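Hydrogenase maturation factor (Thermoanaerobacter tengcongensis, PDB 3VTI) probably takes a carbamoyl group from HypF and dehydrates it to a nitrile in an ATP-dependent reaction during the maturation of [NiFe]-hydrogenases. Local coordinates at residues Ala159-Arg164 and Met240-Leu245; Phe37-Leu42 and Gly50-Cys55; Met188-Ala193 and Arg259-Lys264; Ile194-Asp199 and Tyr210-Met215; Leu289-Ile292 and Thr298-Ile301. All coordinates share one frame; numbering follows the deposited sequence.

Interaction 1. Residues Ala159-Arg164 and Met240-Leu245; sequences AVMSAR and MGIDFL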
# COMPACT_ATOMS: atom_id res chain seq x y z
N ALA C 159 -10.92 -17.04 -8.25
CA ALA C 159 -9.76 -17.69 -7.63
C ALA C 159 -9.31 -16.98 -6.35
O ALA C 159 -9.15 -17.63 -5.32
CB ALA C 159 -8.60 -17.83 -8.63
N VAL C 160 -9.10 -15.66 -6.42
CA VAL C 160 -8.66 -14.92 -5.23
C VAL C 160 -9.77 -14.84 -4.18
O VAL C 160 -9.50 -14.94 -3.00
CB VAL C 160 -8.00 -13.53 -5.55
CG1 VAL C 160 -7.26 -13.57 -6.88
CG2 VAL C 160 -9.01 -12.40 -5.53
N MET C 161 -11.02 -14.70 -4.62
CA MET C 161 -12.20 -14.81 -3.74
C MET C 161 -12.16 -16.11 -2.92
O MET C 161 -12.29 -16.09 -1.70
CB MET C 161 -13.48 -14.75 -4.59
CG MET C 161 -14.77 -15.19 -3.91
SD MET C 161 -15.96 -13.86 -3.62
CE MET C 161 -16.45 -13.42 -5.29
N SER C 162 -11.95 -17.23 -3.62
CA SER C 162 -11.91 -18.55 -3.01
C SER C 162 -10.78 -18.70 -1.98
O SER C 162 -10.99 -19.25 -0.90
CB SER C 162 -11.76 -19.62 -4.09
OG SER C 162 -11.60 -20.90 -3.52
N ALA C 163 -9.60 -18.20 -2.33
CA ALA C 163 -8.46 -18.26 -1.45
C ALA C 163 -8.59 -17.27 -0.29
O ALA C 163 -8.29 -17.61 0.85
CB ALA C 163 -7.17 -18.01 -2.23
N ARG C 164 -9.04 -16.05 -0.58
CA ARG C 164 -9.12 -14.97 0.41
C ARG C 164 -10.20 -15.20 1.45
O ARG C 164 -10.01 -14.88 2.63
CB ARG C 164 -9.37 -13.62 -0.29
CG ARG C 164 -9.50 -12.39 0.63
CD ARG C 164 -9.91 -11.16 -0.19
NE ARG C 164 -11.34 -11.19 -0.55
CZ ARG C 164 -11.84 -10.85 -1.74
NH1 ARG C 164 -13.15 -10.92 -1.95
NH2 ARG C 164 -11.04 -10.45 -2.73
N MET C 240 -23.47 -18.95 -5.27
CA MET C 240 -23.49 -17.70 -4.52
C MET C 240 -24.36 -16.66 -5.20
O MET C 240 -24.48 -15.53 -4.71
CB MET C 240 -22.08 -17.14 -4.36
CG MET C 240 -21.14 -18.01 -3.57
SD MET C 240 -19.47 -17.35 -3.61
CE MET C 240 -19.64 -16.04 -2.40
N GLY C 241 -24.96 -17.03 -6.33
CA GLY C 241 -25.78 -16.10 -7.12
C GLY C 241 -25.03 -14.94 -7.75
O GLY C 241 -25.58 -13.85 -7.89
N ILE C 242 -23.77 -15.18 -8.13
CA ILE C 242 -22.92 -14.17 -8.75
C ILE C 242 -22.97 -14.27 -10.28
O ILE C 242 -23.16 -15.35 -10.83
CB ILE C 242 -21.45 -14.31 -8.27
CG1 ILE C 242 -21.34 -13.96 -6.79
CG2 ILE C 242 -20.52 -13.41 -9.07
CD1 ILE C 242 -20.05 -14.44 -6.14
N ASP C 243 -22.80 -13.13 -10.95
CA ASP C 243 -22.68 -13.07 -12.41
C ASP C 243 -21.19 -13.03 -12.76
O ASP C 243 -20.50 -12.08 -12.39
CB ASP C 243 -23.38 -11.82 -12.96
CG ASP C 243 -23.65 -11.89 -14.47
OD1 ASP C 243 -22.85 -12.53 -15.20
OD2 ASP C 243 -24.66 -11.30 -14.92
N PHE C 244 -20.68 -14.05 -13.45
CA PHE C 244 -19.25 -14.08 -13.80
C PHE C 244 -18.79 -12.90 -14.66
O PHE C 244 -17.60 -12.59 -14.75
CB PHE C 244 -18.81 -15.41 -14.41
CG PHE C 244 -19.64 -15.86 -15.58
CD1 PHE C 244 -19.45 -15.29 -16.84
CD2 PHE C 244 -20.59 -16.86 -15.43
CE1 PHE C 244 -20.19 -15.70 -17.92
CE2 PHE C 244 -21.35 -17.29 -16.52
CZ PHE C 244 -21.15 -16.70 -17.77
N LEU C 245 -19.76 -12.23 -15.26
CA LEU C 245 -19.52 -10.99 -16.00
C LEU C 245 -18.99 -9.87 -15.12
O LEU C 245 -18.52 -8.85 -15.63
CB LEU C 245 -20.80 -10.54 -16.70
CG LEU C 245 -21.25 -11.36 -17.92
CD1 LEU C 245 -22.54 -10.78 -18.50
CD2 LEU C 245 -20.13 -11.45 -18.98
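The backbone O of Met240 accepts a hydrogen bond from a polar side chain of the neighbouring HypF chain, and O of Gly241 receives a weak one, while the Met240 side chain meets Met161 within its own chain. The end of helix 231-240 and the loop after it pack on helix 155-164 in the AIR synthase-like C-terminal domain. Helix 231-240 stops here, and Gly241, with positive phi, turns the chain out of it; a residue without CB suits that turn. Between the two segments themselves the contact is apolar. Met161 points from helix 155-164 toward the loop, with CG anti to the backbone N (chi1 166°), and its chain then bends at chi2 and chi3. Its CE therefore meets CD1 of Ile242 tip to tip at 3.8 Å. The sulfur faces the other methionine more loosely, SD of Met161 lying 4.4 Å from CE of Met240. Unbranched, flexible methionines can bridge the wide gap between the backbones, whose closest CA atoms, those of Met161 and Met240, are 11.7 Å apart. HypF packs on both methionines and on Ile242, so the cluster forms part of the HypE-HypF interface. Past Ile242 the loop is shaped by an Asx turn, in which N of Leu245 donates to OD1 of Asp243 over 3.1 Å, arriving from above the carboxylate plane.

Interaction 2. Residues Phe37-Leu42 and Gly50-Cys55; sequences FTVKPL and GKLAVC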
# COMPACT_ATOMS: atom_id res chain seq x y z
N PHE C 37 -0.99 -2.63 -7.36
CA PHE C 37 -1.43 -3.99 -7.12
C PHE C 37 -1.48 -4.29 -5.63
O PHE C 37 -0.46 -4.29 -4.94
CB PHE C 37 -0.53 -4.96 -7.88
CG PHE C 37 -0.60 -4.79 -9.37
CD1 PHE C 37 -1.47 -5.57 -10.13
CD2 PHE C 37 0.18 -3.82 -10.01
CE1 PHE C 37 -1.57 -5.40 -11.49
CE2 PHE C 37 0.08 -3.65 -11.38
CZ PHE C 37 -0.79 -4.44 -12.12
N THR C 38 -2.69 -4.54 -5.14
CA THR C 38 -2.96 -4.57 -3.71
C THR C 38 -3.67 -5.86 -3.30
O THR C 38 -4.28 -5.94 -2.24
CB THR C 38 -3.82 -3.35 -3.30
OG1 THR C 38 -5.02 -3.35 -4.07
CG2 THR C 38 -3.08 -2.05 -3.55
N VAL C 39 -3.57 -6.88 -4.15
CA VAL C 39 -4.25 -8.16 -3.97
C VAL C 39 -3.85 -8.86 -2.66
O VAL C 39 -2.67 -8.93 -2.32
CB VAL C 39 -3.96 -9.08 -5.19
CG1 VAL C 39 -2.49 -9.49 -5.24
CG2 VAL C 39 -4.86 -10.30 -5.18
N LYS C 40 -4.85 -9.35 -1.93
CA LYS C 40 -4.65 -10.30 -0.83
C LYS C 40 -5.51 -11.54 -1.10
O LYS C 40 -6.71 -11.41 -1.41
CB LYS C 40 -5.01 -9.68 0.53
CG LYS C 40 -4.03 -8.63 1.07
CD LYS C 40 -2.57 -9.09 0.98
CE LYS C 40 -1.63 -8.12 1.64
NZ LYS C 40 -1.72 -6.74 1.11
N PRO C 41 -4.92 -12.74 -0.99
CA PRO C 41 -3.56 -13.02 -0.54
C PRO C 41 -2.51 -12.79 -1.63
O PRO C 41 -2.83 -12.76 -2.81
CB PRO C 41 -3.63 -14.50 -0.17
CG PRO C 41 -4.65 -15.08 -1.09
CD PRO C 41 -5.60 -13.96 -1.49
N LEU C 42 -1.26 -12.62 -1.22
CA LEU C 42 -0.17 -12.32 -2.14
C LEU C 42 0.17 -13.51 -3.03
O LEU C 42 0.68 -13.34 -4.14
CB LEU C 42 1.08 -11.89 -1.37
CG LEU C 42 0.91 -10.76 -0.35
CD1 LEU C 42 2.07 -10.76 0.63
CD2 LEU C 42 0.75 -9.40 -1.03
N GLY C 50 3.48 -10.69 -7.71
CA GLY C 50 4.60 -10.37 -8.59
C GLY C 50 4.28 -10.58 -10.06
O GLY C 50 4.53 -9.70 -10.89
N LYS C 51 3.73 -11.76 -10.38
CA LYS C 51 3.37 -12.10 -11.74
C LYS C 51 2.28 -11.16 -12.22
O LYS C 51 2.26 -10.72 -13.38
CB LYS C 51 2.88 -13.55 -11.81
CG LYS C 51 2.72 -14.06 -13.22
CD LYS C 51 2.27 -15.51 -13.25
CE LYS C 51 2.22 -16.02 -14.69
NZ LYS C 51 1.41 -17.27 -14.83
N LEU C 52 1.37 -10.85 -11.30
CA LEU C 52 0.26 -9.95 -11.53
C LEU C 52 0.75 -8.54 -11.89
O LEU C 52 0.30 -7.95 -12.87
CB LEU C 52 -0.61 -9.92 -10.28
CG LEU C 52 -1.94 -9.18 -10.28
CD1 LEU C 52 -2.74 -9.48 -11.54
CD2 LEU C 52 -2.73 -9.51 -9.02
N ALA C 53 1.68 -8.02 -11.09
CA ALA C 53 2.19 -6.67 -11.27
C ALA C 53 2.82 -6.46 -12.66
O ALA C 53 2.72 -5.38 -13.24
CB ALA C 53 3.20 -6.36 -10.18
N VAL C 54 3.46 -7.50 -13.18
CA VAL C 54 4.10 -7.42 -14.48
C VAL C 54 3.05 -7.56 -15.58
O VAL C 54 2.88 -6.66 -16.41
CB VAL C 54 5.21 -8.48 -14.67
CG1 VAL C 54 5.83 -8.38 -16.05
CG2 VAL C 54 6.28 -8.31 -13.60
N CYS C 55 2.32 -8.67 -15.57
CA CYS C 55 1.36 -9.00 -16.59
C CYS C 55 0.33 -7.90 -16.83
O CYS C 55 0.06 -7.53 -17.98
CB CYS C 55 0.68 -10.33 -16.26
SG CYS C 55 1.83 -11.73 -16.46
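Phe37 lays one face of its ring on the backbone of helix 49-60, directly over Ala53. CA of Ala53 stands 3.6 Å from the ring centroid and only 7° off the ring normal, a CH-pi contact with the main chain itself. Alanine suits this place because its small side chain lets the aromatic face come so near the helix: CB of Ala53 merely borders the ring, 3.9 Å from CD2 of Phe37. The neighbouring residue works differently. Leu52 crosses the phenylalanine at a slant, and its branch point CG touches CD1 of Phe37 at 3.6 Å. With CG of Phe37 anti to its carbonyl carbon (chi1 -64°), the ring is directed at the helix. Val39, two residues on, meets the far end of the same leucine, its CG1 lying 3.8 Å from CD2 of Leu52. The branched leucine thus serves two partners, CG against the aromatic carbon and CD2 against the valine methyl. No hydrogen bond joins the two segments; O of Ala53 is instead bonded to OG1 of Thr124. In the PurM-like N-terminal domain, Phe37 ends strand 30-37, pairs through its backbone with Ile122 and packs on Thr124 of the adjacent strand 120-130. Helix 49-60, which leads to the magnesium ligand Asp60, lies between that ring and helix 83-100, where Met93 touches both Ala53 and Val54.

Interaction 3. Residues Met188-Ala193 and Arg259-Lys264; sequences MTLGEA and RDYAEK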
# COMPACT_ATOMS: atom_id res chain seq x y z
N MET C 188 -2.75 -7.80 -34.04
CA MET C 188 -2.40 -6.54 -34.68
C MET C 188 -1.91 -6.73 -36.12
O MET C 188 -1.60 -5.76 -36.81
CB MET C 188 -1.40 -5.75 -33.83
CG MET C 188 -1.96 -5.21 -32.49
SD MET C 188 -3.67 -4.59 -32.51
CE MET C 188 -3.57 -3.19 -33.63
N THR C 189 -1.85 -7.99 -36.55
CA THR C 189 -1.72 -8.33 -37.97
C THR C 189 -2.90 -7.75 -38.74
O THR C 189 -2.76 -7.37 -39.91
CB THR C 189 -1.71 -9.86 -38.17
OG1 THR C 189 -0.55 -10.40 -37.54
CG2 THR C 189 -1.66 -10.21 -39.64
N LEU C 190 -4.06 -7.69 -38.08
CA LEU C 190 -5.29 -7.18 -38.69
C LEU C 190 -5.36 -5.65 -38.78
O LEU C 190 -6.32 -5.10 -39.32
CB LEU C 190 -6.52 -7.76 -37.98
CG LEU C 190 -6.66 -9.28 -37.93
CD1 LEU C 190 -7.98 -9.68 -37.30
CD2 LEU C 190 -6.52 -9.92 -39.31
N GLY C 191 -4.35 -4.97 -38.25
CA GLY C 191 -4.24 -3.51 -38.37
C GLY C 191 -5.45 -2.75 -37.87
O GLY C 191 -5.90 -2.95 -36.74
N GLU C 192 -5.99 -1.89 -38.74
CA GLU C 192 -7.08 -0.97 -38.39
C GLU C 192 -8.42 -1.67 -38.15
O GLU C 192 -9.33 -1.10 -37.54
CB GLU C 192 -7.22 0.12 -39.46
CG GLU C 192 -8.24 1.21 -39.16
CD GLU C 192 -7.95 2.50 -39.89
OE1 GLU C 192 -8.71 2.85 -40.84
OE2 GLU C 192 -6.95 3.16 -39.52
N ALA C 193 -8.54 -2.91 -38.60
CA ALA C 193 -9.74 -3.71 -38.37
C ALA C 193 -9.94 -4.03 -36.89
O ALA C 193 -11.06 -4.27 -36.44
CB ALA C 193 -9.71 -5.00 -39.21
N ARG C 259 -16.55 -6.28 -38.95
CA ARG C 259 -17.40 -7.43 -39.21
C ARG C 259 -16.72 -8.52 -40.05
O ARG C 259 -16.79 -9.71 -39.71
CB ARG C 259 -18.69 -6.96 -39.89
CG ARG C 259 -19.89 -7.84 -39.62
CD ARG C 259 -21.19 -7.15 -40.00
NE ARG C 259 -22.29 -7.57 -39.12
CZ ARG C 259 -23.06 -8.63 -39.34
NH1 ARG C 259 -22.86 -9.40 -40.40
NH2 ARG C 259 -24.04 -8.93 -38.49
N ASP C 260 -16.08 -8.12 -41.15
CA ASP C 260 -15.46 -9.06 -42.09
C ASP C 260 -14.21 -9.75 -41.54
O ASP C 260 -13.77 -10.77 -42.07
CB ASP C 260 -15.15 -8.37 -43.44
CG ASP C 260 -16.29 -8.50 -44.46
OD1 ASP C 260 -17.38 -9.01 -44.11
OD2 ASP C 260 -16.09 -8.10 -45.63
N TYR C 261 -13.64 -9.21 -40.47
CA TYR C 261 -12.37 -9.73 -39.94
C TYR C 261 -12.52 -10.55 -38.67
O TYR C 261 -11.53 -11.06 -38.13
CB TYR C 261 -11.36 -8.59 -39.76
CG TYR C 261 -10.98 -7.95 -41.07
CD1 TYR C 261 -9.84 -8.35 -41.77
CD2 TYR C 261 -11.78 -6.96 -41.64
CE1 TYR C 261 -9.51 -7.77 -42.99
CE2 TYR C 261 -11.46 -6.37 -42.84
CZ TYR C 261 -10.32 -6.77 -43.51
OH TYR C 261 -10.01 -6.18 -44.71
N ALA C 262 -13.76 -10.70 -38.21
CA ALA C 262 -14.06 -11.41 -36.97
C ALA C 262 -13.64 -12.88 -36.98
O ALA C 262 -13.08 -13.38 -36.01
CB ALA C 262 -15.54 -11.29 -36.62
N GLU C 263 -13.92 -13.57 -38.09
CA GLU C 263 -13.53 -14.96 -38.25
C GLU C 263 -12.01 -15.12 -38.18
O GLU C 263 -11.49 -16.06 -37.56
CB GLU C 263 -14.09 -15.56 -39.56
CG GLU C 263 -15.63 -15.76 -39.60
CD GLU C 263 -16.21 -16.43 -38.32
OE1 GLU C 263 -15.58 -17.37 -37.79
OE2 GLU C 263 -17.30 -16.02 -37.86
N LYS C 264 -11.29 -14.18 -38.80
CA LYS C 264 -9.83 -14.19 -38.80
C LYS C 264 -9.29 -13.92 -37.42
O LYS C 264 -8.29 -14.52 -37.02
CB LYS C 264 -9.27 -13.18 -39.80
CG LYS C 264 -9.41 -13.62 -41.26
CD LYS C 264 -9.06 -12.49 -42.23
CE LYS C 264 -9.83 -12.61 -43.55
NZ LYS C 264 -9.55 -13.89 -44.26
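This is a small, partly buried apolar contact near the surface of the AIR synthase-like C-terminal domain, where a type II' beta turn leading into edge strand 194-198 packs against the start of helix 262-270. Tyr261 provides the broad surface. CB of Ala193 rests over one face of its ring, 3.6 Å above the plane but displaced from the ring centre toward CG and CD2, in a CH-pi contact. The methyl lies nearest the inner part of the ring, with CB of Ala193 3.7 Å from CG of Tyr261, which leaves the hydroxyl end of the tyrosine well beyond this contact. A bare methyl suits the position, since it lets the main chain just before the strand run close beside an aromatic face. That main chain is also held by backbone pairing of Ala193 with Glu258. Leu190 fills the neighbouring place along the helix. Its two methyls divide the work: CD1 lies 3.9 Å from the backbone O of Tyr261, and CD2 is 4.3 Å from CB of Lys264. The lysine contributes only the base of its chain, and the ammonium end runs off from the contact. Leu190 also touches Ala265 and Ile268 of the same helix. The turn spans Leu190 to Ala193, with Gly191 and Glu192 at its corners; the positive phi of Gly191 is easily adopted without a side chain. It is closed by N of Ala193 donating to O of Leu190 over 3.2 Å.

Interaction 4. Residues Ile194-Asp199 and Tyr210-Met215; sequences IKVLRD and YEISKM. With MG (magnesium ion), chain K.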
# COMPACT_ATOMS: atom_id res chain seq x y z
N ILE C 194 -8.83 -4.05 -36.15
CA ILE C 194 -8.88 -4.13 -34.69
C ILE C 194 -9.21 -2.73 -34.18
O ILE C 194 -8.44 -1.78 -34.37
CB ILE C 194 -7.52 -4.61 -34.10
CG1 ILE C 194 -7.11 -5.98 -34.66
CG2 ILE C 194 -7.55 -4.56 -32.55
CD1 ILE C 194 -7.97 -7.16 -34.24
N LYS C 195 -10.37 -2.61 -33.55
CA LYS C 195 -10.88 -1.31 -33.15
C LYS C 195 -10.71 -1.02 -31.66
O LYS C 195 -10.28 0.07 -31.30
CB LYS C 195 -12.33 -1.15 -33.60
CG LYS C 195 -12.45 -0.88 -35.09
CD LYS C 195 -13.84 -1.14 -35.55
CE LYS C 195 -14.28 -0.18 -36.64
NZ LYS C 195 -14.52 1.19 -36.11
N VAL C 196 -11.01 -2.01 -30.82
CA VAL C 196 -10.90 -1.86 -29.36
C VAL C 196 -10.23 -3.07 -28.73
O VAL C 196 -10.49 -4.21 -29.13
CB VAL C 196 -12.27 -1.65 -28.69
CG1 VAL C 196 -12.13 -1.58 -27.15
CG2 VAL C 196 -12.96 -0.41 -29.24
N LEU C 197 -9.38 -2.82 -27.75
CA LEU C 197 -8.75 -3.86 -26.96
C LEU C 197 -8.78 -3.43 -25.50
O LEU C 197 -8.31 -2.34 -25.17
CB LEU C 197 -7.30 -4.09 -27.41
CG LEU C 197 -7.03 -4.77 -28.75
CD1 LEU C 197 -5.54 -4.75 -29.05
CD2 LEU C 197 -7.55 -6.19 -28.79
N ARG C 198 -9.34 -4.27 -24.64
CA ARG C 198 -9.30 -4.02 -23.20
C ARG C 198 -9.38 -5.31 -22.39
O ARG C 198 -10.17 -6.20 -22.70
CB ARG C 198 -10.41 -3.06 -22.76
CG ARG C 198 -10.38 -2.72 -21.28
CD ARG C 198 -11.15 -1.45 -20.98
NE ARG C 198 -10.42 -0.26 -21.42
CZ ARG C 198 -10.83 0.99 -21.27
NH1 ARG C 198 -11.99 1.27 -20.67
NH2 ARG C 198 -10.08 1.99 -21.72
N ASP C 199 -8.54 -5.40 -21.37
CA ASP C 199 -8.58 -6.51 -20.43
C ASP C 199 -9.64 -6.29 -19.34
O ASP C 199 -9.64 -5.24 -18.69
CB ASP C 199 -7.19 -6.78 -19.84
CG ASP C 199 -6.57 -5.55 -19.19
OD1 ASP C 199 -6.92 -4.40 -19.55
OD2 ASP C 199 -5.69 -5.76 -18.31
N TYR C 210 -19.56 -1.60 -20.92
CA TYR C 210 -20.11 -0.29 -20.56
C TYR C 210 -19.14 0.84 -20.88
O TYR C 210 -19.57 1.92 -21.28
CB TYR C 210 -20.49 -0.24 -19.08
CG TYR C 210 -21.91 -0.66 -18.80
CD1 TYR C 210 -22.96 0.25 -18.93
CD2 TYR C 210 -22.22 -1.97 -18.44
CE1 TYR C 210 -24.28 -0.13 -18.68
CE2 TYR C 210 -23.53 -2.36 -18.19
CZ TYR C 210 -24.56 -1.44 -18.32
OH TYR C 210 -25.86 -1.83 -18.08
N GLU C 211 -17.85 0.59 -20.69
CA GLU C 211 -16.83 1.57 -21.01
C GLU C 211 -16.74 1.77 -22.51
O GLU C 211 -16.55 2.90 -22.98
CB GLU C 211 -15.47 1.16 -20.44
CG GLU C 211 -15.34 1.41 -18.93
CD GLU C 211 -14.29 0.53 -18.25
OE1 GLU C 211 -13.76 -0.42 -18.88
OE2 GLU C 211 -13.99 0.80 -17.06
N ILE C 212 -16.88 0.68 -23.27
CA ILE C 212 -16.90 0.76 -24.72
C ILE C 212 -18.14 1.53 -25.17
O ILE C 212 -18.04 2.41 -26.03
CB ILE C 212 -16.89 -0.64 -25.40
CG1 ILE C 212 -15.58 -1.39 -25.09
CG2 ILE C 212 -17.07 -0.49 -26.89
CD1 ILE C 212 -15.65 -2.89 -25.38
N SER C 213 -19.29 1.20 -24.58
CA SER C 213 -20.55 1.90 -24.85
C SER C 213 -20.50 3.40 -24.60
O SER C 213 -20.89 4.19 -25.45
CB SER C 213 -21.69 1.30 -24.04
OG SER C 213 -22.30 0.23 -24.75
N LYS C 214 -20.03 3.77 -23.41
CA LYS C 214 -19.92 5.17 -23.03
C LYS C 214 -19.04 5.94 -24.02
O LYS C 214 -19.48 6.93 -24.61
CB LYS C 214 -19.37 5.29 -21.60
CG LYS C 214 -19.36 6.69 -21.03
CD LYS C 214 -18.69 6.73 -19.65
CE LYS C 214 -18.47 8.17 -19.19
NZ LYS C 214 -17.90 8.27 -17.81
N MET C 215 -17.82 5.45 -24.23
CA MET C 215 -16.81 6.19 -24.98
C MET C 215 -17.00 6.15 -26.49
O MET C 215 -16.74 7.15 -27.17
CB MET C 215 -15.41 5.72 -24.60
CG MET C 215 -15.04 5.98 -23.13
SD MET C 215 -14.68 7.72 -22.75
CE MET C 215 -16.29 8.35 -22.33
MG MG K . -6.65 -2.29 -18.47
O HOH W 1 -7.02 -0.01 -17.83
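Arg198 starts out extended, CG anti to the backbone N (chi1 -178°), and then bends at chi3 (-73°), which carries its guanidinium across to Glu211 on helix 204-216. The pair is joined by one bond, a salt bridge in which NH1 of Arg198 donates to OE1 of Glu211 over 3.0 Å. OE1 lies near the guanidinium plane, whereas NH1 meets OE1 from above the carboxylate plane, the two planes being 85° apart. NE of Arg198 forms a second salt bridge with OD2 of Asp22, and NH2 bonds O of Met20; arginine, with donors at NE, NH1 and NH2, suits a buried place where three acceptors converge. Asp22 is a magnesium ligand, as is Asp199, whose OD1 lies 2.4 Å from the magnesium ion; Asp60 and a water complete the ligands seen. Arg198 probably helps position Asp22 and offsets some of the negative charge. Two residues back along the strand, CG1 of Val196 packs on CG1 of Ile212 at 4.0 Å. There strand 194-198 has a classic beta bulge, Lys195 and Val196 both standing opposite Val256 of strand 254-257. Helix 204-216 packs against this sheet, Ile212 touching Val256 and also Ile220 of strand 219-223.

Interaction 5. Residues Leu289-Ile292 and Thr298-Ile301; sequences LVTI and TSRI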
# COMPACT_ATOMS: atom_id res chain seq x y z
N LEU C 289 -27.12 0.91 -25.32
CA LEU C 289 -27.42 -0.02 -24.24
C LEU C 289 -26.55 -1.28 -24.26
O LEU C 289 -26.08 -1.71 -25.32
CB LEU C 289 -28.90 -0.42 -24.28
CG LEU C 289 -30.00 0.52 -23.79
CD1 LEU C 289 -29.72 1.05 -22.39
CD2 LEU C 289 -30.27 1.67 -24.77
N VAL C 290 -26.35 -1.87 -23.09
CA VAL C 290 -25.61 -3.11 -22.96
C VAL C 290 -26.57 -4.23 -22.59
O VAL C 290 -27.08 -4.27 -21.46
CB VAL C 290 -24.45 -3.00 -21.92
CG1 VAL C 290 -23.65 -4.31 -21.85
CG2 VAL C 290 -23.54 -1.83 -22.27
N THR C 291 -26.81 -5.12 -23.55
CA THR C 291 -27.83 -6.16 -23.43
C THR C 291 -27.28 -7.57 -23.63
O THR C 291 -26.32 -7.77 -24.37
CB THR C 291 -28.98 -5.92 -24.44
OG1 THR C 291 -28.47 -5.99 -25.78
CG2 THR C 291 -29.65 -4.56 -24.22
N ILE C 292 -27.89 -8.54 -22.97
CA ILE C 292 -27.53 -9.94 -23.13
C ILE C 292 -28.73 -10.79 -23.55
O ILE C 292 -29.80 -10.71 -22.95
CB ILE C 292 -26.86 -10.53 -21.85
CG1 ILE C 292 -26.48 -12.00 -22.06
CG2 ILE C 292 -27.76 -10.34 -20.63
CD1 ILE C 292 -25.69 -12.62 -20.94
N THR C 298 -34.41 -13.96 -25.55
CA THR C 298 -34.92 -13.18 -24.43
C THR C 298 -33.88 -12.17 -23.98
O THR C 298 -32.91 -12.50 -23.30
CB THR C 298 -35.34 -14.09 -23.25
OG1 THR C 298 -36.31 -15.03 -23.71
CG2 THR C 298 -35.92 -13.27 -22.10
N SER C 299 -34.10 -10.92 -24.37
CA SER C 299 -33.15 -9.85 -24.12
C SER C 299 -33.34 -9.22 -22.73
O SER C 299 -34.47 -9.05 -22.27
CB SER C 299 -33.29 -8.79 -25.21
OG SER C 299 -32.16 -7.94 -25.25
N ARG C 300 -32.23 -8.91 -22.07
CA ARG C 300 -32.25 -8.13 -20.83
C ARG C 300 -30.96 -7.31 -20.70
O ARG C 300 -29.92 -7.69 -21.24
CB ARG C 300 -32.45 -9.03 -19.60
CG ARG C 300 -31.35 -10.06 -19.38
CD ARG C 300 -31.42 -10.68 -18.00
NE ARG C 300 -30.18 -11.42 -17.70
CZ ARG C 300 -29.16 -10.92 -17.01
NH1 ARG C 300 -29.20 -9.68 -16.52
NH2 ARG C 300 -28.08 -11.67 -16.80
N ILE C 301 -31.05 -6.18 -20.01
CA ILE C 301 -29.89 -5.31 -19.79
C ILE C 301 -28.89 -5.97 -18.85
O ILE C 301 -29.27 -6.65 -17.89
CB ILE C 301 -30.28 -3.89 -19.25
CG1 ILE C 301 -31.04 -3.97 -17.92
CG2 ILE C 301 -31.08 -3.11 -20.29
CD1 ILE C 301 -30.18 -3.69 -16.68
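One face of the Arg300 guanidinium is covered by CG2 of Ile292, which stands 3.8 Å above the plane and over its centre. NH2 and NH1 make long, weak ion pairs with Asp243 and Asp303. The two side chains run side by side in the same direction. CG of Arg300 takes the position between its backbone N and carbonyl carbon (chi1 62°) and lies 3.8 Å from CG2 of Ile292. The beta-branched isoleucine gives a methyl for the arginine stem and flat end alike, and its own surface packs on Ile222 and Leu227. Arg300 and Ile292 share a face because they stand directly opposite each other, as the hydrogen-bonded pair of an antiparallel beta hairpin. Its strand 299-301 is the outermost of the mixed C-terminal-domain sheet within this chain, and 290-293 lies between it and 219-223. N of Ile292 donates to O of Arg300 over 2.8 Å, almost straight at 174°. The return bond, N of Arg300 to O of Ile292, is 3.1 Å and more bent. Next comes the non-hydrogen-bonded pair of Thr291 and Ile301, where CA of Ile301 approaches O of Val290 at 3.4 Å in a CA-H...O contact. Thr291 also has CB beside OG of Ser299, a hydroxyl hydrogen-bonded to Lys221. At the outer strand, the backbone of Ile301 forms hydrogen bonds with the neighbouring HypF chain.

Overall arrangement
Interactions 1, 2 and 4 are buried, whereas interactions 3 and 5 are only partly so. Interaction 2 belongs to the N-terminal domain and is purely apolar; interaction 4, some 24 Å away between centres, brings charged groups to the magnesium site. The other contacts lie away from that site. Interactions 4 and 5 share one sheet, strand 194-198 forming one border and strand 299-301 the other, and Tyr210 and Ser213 pack on Val290 between them. Interaction 3 meets interaction 4 where Met188 touches Ile194 and Leu197. Interactions 1 and 5 both border HypF, the first with methionine side chains and helix-end carbonyls, the second with strand backbone. Arg164 and Pro41 link interactions 1 and 2 across the domains.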